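Local atomic coordinates of putative hyaluronoglucosaminidase (Clostridium perfringens, PDB entry 6PWI), a protein that probably hydrolyses N-acetylhexosamine-containing glycans as a secreted, cell-wall-anchored glycoside hydrolase of family 84, of which this chain is the N-terminal and catalytic portion. Residues Ser492-Arg504 against Tyr515-Leu527. Sequence-based numbering, arbitrary orientation.
Sequences SEELRPVIEEFTR and YSKVILDEYQEIL
Helix 496-504 and helix 515-527 run roughly antiparallel, at 141° between their N-to-C directions, with axes 10.2 Å apart at closest approach; the backbones of Val498 and Ile519 come closest in the middle, with Phe502 near Tyr515 at one end and Leu495 near Glu522 at the other. No hydrogen bond joins the segments, so shape and hydrophobic burial carry the contact. Tyr515, with CG anti to its backbone nitrogen (chi1 -158°), reaches across to the first helix, its OH 3.6 Å from Val498 CG1. Glu501 CG sits over one ring face in a CH-pi contact, 4.1 Å from the centroid, while Val518 of its own helix covers the opposite face. The aliphatic part of Glu501 suits this place because the chain bends at chi2, leading the carboxylate away to a salt bridge with Arg504 of weak hydrogen-bond geometry. Beta-branched Val498 and Ile519 fill the centre, Val498 CG1 lying 3.9 Å from Ile519 CD1. The Phe502 ring inserts beside the second helix, where Ile519 CG2 approaches CD1 obliquely at 3.7 Å and the small Ser516 brings CB to the ring edge. Leu495 divides its two methyls, CD1 against the aliphatic stem of Glu522 and CD2 against Tyr523 and, more loosely, Ile526. Tyr523, long enough to reach across, places OH 3.5 Å from Ile499 CD1 and also touches Leu613 and Phe616 of helix 613-623. With helix 540-572 packed against Ser516, Leu520 and Tyr523, this pair forms an antiparallel helical hairpin within the C-terminal helical bundle, well away from the predicted proton donor Asp299.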
loop_
_atom_site.group_PDB
_atom_site.type_symbol
_atom_site.label_atom_id
_atom_site.label_comp_id
_atom_site.label_asym_id
_atom_site.label_seq_id
_atom_site.Cartn_x
_atom_site.Cartn_y
_atom_site.Cartn_z
ATOM N N SER A 492 11.842 4.369 16.245
ATOM C CA SER A 492 13.093 4.925 16.739
ATOM C C SER A 492 14.136 3.829 16.964
ATOM O O SER A 492 14.948 3.955 17.876
ATOM C CB SER A 492 12.883 5.732 18.014
ATOM O OG SER A 492 11.936 6.773 17.833
ATOM N N GLU A 493 14.144 2.780 16.129
ATOM C CA GLU A 493 14.934 1.597 16.441
ATOM C C GLU A 493 16.435 1.870 16.329
ATOM O O GLU A 493 17.215 1.365 17.136
ATOM C CB GLU A 493 14.495 0.378 15.629
ATOM C CG GLU A 493 15.106 -0.932 16.118
ATOM C CD GLU A 493 14.921 -1.335 17.581
ATOM O OE1 GLU A 493 14.027 -0.772 18.267
ATOM O OE2 GLU A 493 15.672 -2.227 18.038
ATOM N N GLU A 494 16.835 2.660 15.330
ATOM C CA GLU A 494 18.238 2.992 15.136
ATOM C C GLU A 494 18.738 3.931 16.233
ATOM O O GLU A 494 19.892 3.844 16.643
ATOM C CB GLU A 494 18.453 3.643 13.772
ATOM C CG GLU A 494 18.693 2.642 12.665
ATOM C CD GLU A 494 19.348 3.225 11.422
ATOM O OE1 GLU A 494 18.891 4.290 10.943
ATOM O OE2 GLU A 494 20.321 2.613 10.936
ATOM N N LEU A 495 17.869 4.833 16.696
ATOM C CA LEU A 495 18.248 5.831 17.681
ATOM C C LEU A 495 18.247 5.243 19.092
ATOM O O LEU A 495 18.917 5.779 19.975
ATOM C CB LEU A 495 17.289 7.021 17.582
ATOM C CG LEU A 495 17.677 8.232 18.427
ATOM C CD1 LEU A 495 18.983 8.832 17.931
ATOM C CD2 LEU A 495 16.577 9.284 18.438
ATOM N N ARG A 496 17.507 4.141 19.292
ATOM C CA ARG A 496 17.240 3.579 20.610
ATOM C C ARG A 496 18.523 3.291 21.397
ATOM O O ARG A 496 18.600 3.647 22.569
ATOM C CB ARG A 496 16.354 2.332 20.525
ATOM C CG ARG A 496 15.980 1.765 21.890
ATOM C CD ARG A 496 15.350 0.383 21.885
ATOM N NE ARG A 496 15.977 -0.446 20.862
ATOM C CZ ARG A 496 17.104 -1.139 21.018
ATOM N NH1 ARG A 496 17.749 -1.132 22.176
ATOM N NH2 ARG A 496 17.579 -1.837 20.003
ATOM N N PRO A 497 19.549 2.605 20.834
ATOM C CA PRO A 497 20.747 2.269 21.608
ATOM C C PRO A 497 21.478 3.531 22.060
ATOM O O PRO A 497 22.097 3.549 23.125
ATOM C CB PRO A 497 21.633 1.488 20.623
ATOM C CG PRO A 497 20.695 1.040 19.523
ATOM C CD PRO A 497 19.626 2.108 19.447
ATOM N N VAL A 498 21.387 4.582 21.235
ATOM C CA VAL A 498 22.056 5.842 21.512
ATOM C C VAL A 498 21.350 6.526 22.685
ATOM O O VAL A 498 22.008 7.007 23.603
ATOM C CB VAL A 498 22.158 6.737 20.257
ATOM C CG1 VAL A 498 22.829 8.069 20.558
ATOM C CG2 VAL A 498 22.875 6.036 19.109
ATOM N N ILE A 499 20.011 6.536 22.665
ATOM C CA ILE A 499 19.217 7.069 23.763
ATOM C C ILE A 499 19.556 6.327 25.055
ATOM O O ILE A 499 19.747 6.954 26.097
ATOM C CB ILE A 499 17.707 7.019 23.447
ATOM C CG1 ILE A 499 17.302 8.124 22.469
ATOM C CG2 ILE A 499 16.883 7.088 24.724
ATOM C CD1 ILE A 499 15.951 7.912 21.823
ATOM N N GLU A 500 19.630 4.996 24.975
ATOM C CA GLU A 500 19.814 4.165 26.153
ATOM C C GLU A 500 21.198 4.393 26.753
ATOM O O GLU A 500 21.331 4.462 27.973
ATOM C CB GLU A 500 19.508 2.698 25.849
ATOM C CG GLU A 500 18.018 2.420 25.853
ATOM C CD GLU A 500 17.542 1.083 25.307
ATOM O OE1 GLU A 500 18.393 0.269 24.870
ATOM O OE2 GLU A 500 16.305 0.860 25.321
ATOM N N GLU A 501 22.212 4.535 25.890
ATOM C CA GLU A 501 23.577 4.740 26.346
ATOM C C GLU A 501 23.714 6.094 27.043
ATOM O O GLU A 501 24.324 6.183 28.107
ATOM C CB GLU A 501 24.580 4.583 25.206
ATOM C CG GLU A 501 26.016 4.558 25.691
ATOM C CD GLU A 501 26.313 3.671 26.898
ATOM O OE1 GLU A 501 25.503 2.771 27.210
ATOM O OE2 GLU A 501 27.369 3.873 27.527
ATOM N N PHE A 502 23.148 7.149 26.446
ATOM C CA PHE A 502 23.217 8.452 27.087
ATOM C C PHE A 502 22.554 8.383 28.464
ATOM O O PHE A 502 23.064 8.943 29.429
ATOM C CB PHE A 502 22.644 9.564 26.205
ATOM C CG PHE A 502 22.842 10.947 26.771
ATOM C CD1 PHE A 502 23.973 11.687 26.454
ATOM C CD2 PHE A 502 21.918 11.492 27.651
ATOM C CE1 PHE A 502 24.177 12.947 26.999
ATOM C CE2 PHE A 502 22.121 12.751 28.198
ATOM C CZ PHE A 502 23.248 13.476 27.870
ATOM N N THR A 503 21.431 7.666 28.557
ATOM C CA THR A 503 20.686 7.603 29.800
ATOM C C THR A 503 21.505 6.890 30.872
ATOM O O THR A 503 21.576 7.370 31.998
ATOM C CB THR A 503 19.285 7.010 29.593
ATOM O OG1 THR A 503 18.643 7.838 28.622
ATOM C CG2 THR A 503 18.460 6.976 30.861
ATOM N N ARG A 504 22.120 5.751 30.530
ATOM C CA ARG A 504 22.844 5.007 31.552
ATOM C C ARG A 504 24.057 5.808 32.015
ATOM O O ARG A 504 24.277 5.942 33.214
ATOM C CB ARG A 504 23.117 3.549 31.170
ATOM C CG ARG A 504 24.196 3.368 30.119
ATOM C CD ARG A 504 24.905 2.031 30.270
ATOM N NE ARG A 504 25.867 2.069 31.356
ATOM C CZ ARG A 504 27.060 2.659 31.306
ATOM N NH1 ARG A 504 27.469 3.283 30.214
ATOM N NH2 ARG A 504 27.839 2.628 32.368
ATOM N N TYR A 515 29.737 11.835 24.797
ATOM C CA TYR A 515 28.644 11.137 24.158
ATOM C C TYR A 515 27.576 12.140 23.730
ATOM O O TYR A 515 26.870 11.907 22.754
ATOM C CB TYR A 515 28.165 9.964 25.017
ATOM C CG TYR A 515 27.439 8.914 24.221
ATOM C CD1 TYR A 515 28.099 8.174 23.254
ATOM C CD2 TYR A 515 26.085 8.688 24.402
ATOM C CE1 TYR A 515 27.440 7.211 22.508
ATOM C CE2 TYR A 515 25.411 7.728 23.668
ATOM C CZ TYR A 515 26.091 6.988 22.717
ATOM O OH TYR A 515 25.429 6.048 21.980
ATOM N N SER A 516 27.507 13.282 24.422
ATOM C CA SER A 516 26.480 14.272 24.144
ATOM C C SER A 516 26.604 14.783 22.712
ATOM O O SER A 516 25.600 15.081 22.078
ATOM C CB SER A 516 26.479 15.390 25.146
ATOM O OG SER A 516 27.476 16.352 24.842
ATOM N N LYS A 517 27.837 14.855 22.204
ATOM C CA LYS A 517 28.082 15.235 20.821
ATOM C C LYS A 517 27.366 14.265 19.875
ATOM O O LYS A 517 26.704 14.688 18.929
ATOM C CB LYS A 517 29.584 15.259 20.514
ATOM C CG LYS A 517 30.426 16.262 21.293
ATOM C CD LYS A 517 30.066 17.703 21.036
ATOM C CE LYS A 517 31.290 18.583 20.890
ATOM N NZ LYS A 517 30.990 20.009 21.175
ATOM N N VAL A 518 27.518 12.963 20.143
ATOM C CA VAL A 518 26.952 11.910 19.317
ATOM C C VAL A 518 25.432 12.067 19.256
ATOM O O VAL A 518 24.856 12.047 18.170
ATOM C CB VAL A 518 27.359 10.510 19.825
ATOM C CG1 VAL A 518 26.687 9.389 19.038
ATOM C CG2 VAL A 518 28.872 10.332 19.834
ATOM N N ILE A 519 24.794 12.238 20.421
ATOM C CA ILE A 519 23.345 12.203 20.505
ATOM C C ILE A 519 22.751 13.531 20.034
ATOM O O ILE A 519 21.636 13.545 19.516
ATOM C CB ILE A 519 22.861 11.778 21.907
ATOM C CG1 ILE A 519 21.346 11.547 21.932
ATOM C CG2 ILE A 519 23.303 12.773 22.974
ATOM C CD1 ILE A 519 20.899 10.491 22.916
ATOM N N LEU A 520 23.496 14.635 20.218
ATOM C CA LEU A 520 23.076 15.940 19.726
ATOM C C LEU A 520 23.123 15.959 18.195
ATOM O O LEU A 520 22.308 16.623 17.558
ATOM C CB LEU A 520 23.937 17.056 20.332
ATOM C CG LEU A 520 23.546 17.534 21.734
ATOM C CD1 LEU A 520 24.601 18.465 22.317
ATOM C CD2 LEU A 520 22.186 18.218 21.741
ATOM N N ASP A 521 24.066 15.219 17.604
ATOM C CA ASP A 521 24.099 15.050 16.159
ATOM C C ASP A 521 22.799 14.393 15.690
ATOM O O ASP A 521 22.190 14.829 14.717
ATOM C CB ASP A 521 25.321 14.249 15.694
ATOM C CG ASP A 521 26.595 15.064 15.519
ATOM O OD1 ASP A 521 26.498 16.302 15.343
ATOM O OD2 ASP A 521 27.688 14.446 15.556
ATOM N N GLU A 522 22.379 13.347 16.403
ATOM C CA GLU A 522 21.183 12.612 16.038
ATOM C C GLU A 522 19.966 13.532 16.093
ATOM O O GLU A 522 19.147 13.535 15.174
ATOM C CB GLU A 522 21.023 11.374 16.921
ATOM C CG GLU A 522 22.074 10.311 16.657
ATOM C CD GLU A 522 22.208 9.901 15.200
ATOM O OE1 GLU A 522 21.208 9.429 14.621
ATOM O OE2 GLU A 522 23.313 10.078 14.640
ATOM N N TYR A 523 19.864 14.329 17.161
ATOM C CA TYR A 523 18.697 15.177 17.347
ATOM C C TYR A 523 18.725 16.381 16.407
ATOM O O TYR A 523 17.671 16.844 15.978
ATOM C CB TYR A 523 18.461 15.481 18.827
ATOM C CG TYR A 523 17.708 14.381 19.529
ATOM C CD1 TYR A 523 16.322 14.403 19.601
ATOM C CD2 TYR A 523 18.370 13.291 20.080
ATOM C CE1 TYR A 523 15.610 13.393 20.228
ATOM C CE2 TYR A 523 17.675 12.269 20.709
ATOM C CZ TYR A 523 16.291 12.324 20.787
ATOM O OH TYR A 523 15.590 11.328 21.404
ATOM N N GLN A 524 19.925 16.857 16.050
ATOM C CA GLN A 524 20.033 17.983 15.133
ATOM C C GLN A 524 19.537 17.570 13.746
ATOM O O GLN A 524 18.928 18.375 13.040
ATOM C CB GLN A 524 21.453 18.559 15.115
ATOM C CG GLN A 524 21.566 19.919 14.437
ATOM C CD GLN A 524 20.774 21.016 15.114
ATOM O OE1 GLN A 524 20.728 21.130 16.341
ATOM N NE2 GLN A 524 20.142 21.852 14.305
ATOM N N GLU A 525 19.785 16.306 13.383
ATOM C CA GLU A 525 19.337 15.750 12.116
ATOM C C GLU A 525 17.808 15.690 12.070
ATOM O O GLU A 525 17.206 16.021 11.050
ATOM C CB GLU A 525 19.982 14.385 11.888
ATOM C CG GLU A 525 19.440 13.665 10.671
ATOM C CD GLU A 525 20.256 12.456 10.243
ATOM O OE1 GLU A 525 19.796 11.317 10.477
ATOM O OE2 GLU A 525 21.348 12.656 9.664
ATOM N N ILE A 526 17.182 15.268 13.178
ATOM C CA ILE A 526 15.732 15.241 13.266
ATOM C C ILE A 526 15.210 16.664 13.085
ATOM O O ILE A 526 14.326 16.898 12.263
ATOM C CB ILE A 526 15.246 14.612 14.588
ATOM C CG1 ILE A 526 15.613 13.128 14.678
ATOM C CG2 ILE A 526 13.751 14.838 14.780
ATOM C CD1 ILE A 526 15.416 12.531 16.049
ATOM N N LEU A 527 15.784 17.606 13.843
ATOM C CA LEU A 527 15.324 18.985 13.847
ATOM C C LEU A 527 15.447 19.591 12.449
ATOM O O LEU A 527 14.523 20.251 11.975
ATOM C CB LEU A 527 16.126 19.781 14.879
ATOM C CG LEU A 527 15.813 21.277 14.933
ATOM C CD1 LEU A 527 14.363 21.528 15.323
ATOM C CD2 LEU A 527 16.749 21.994 15.893
#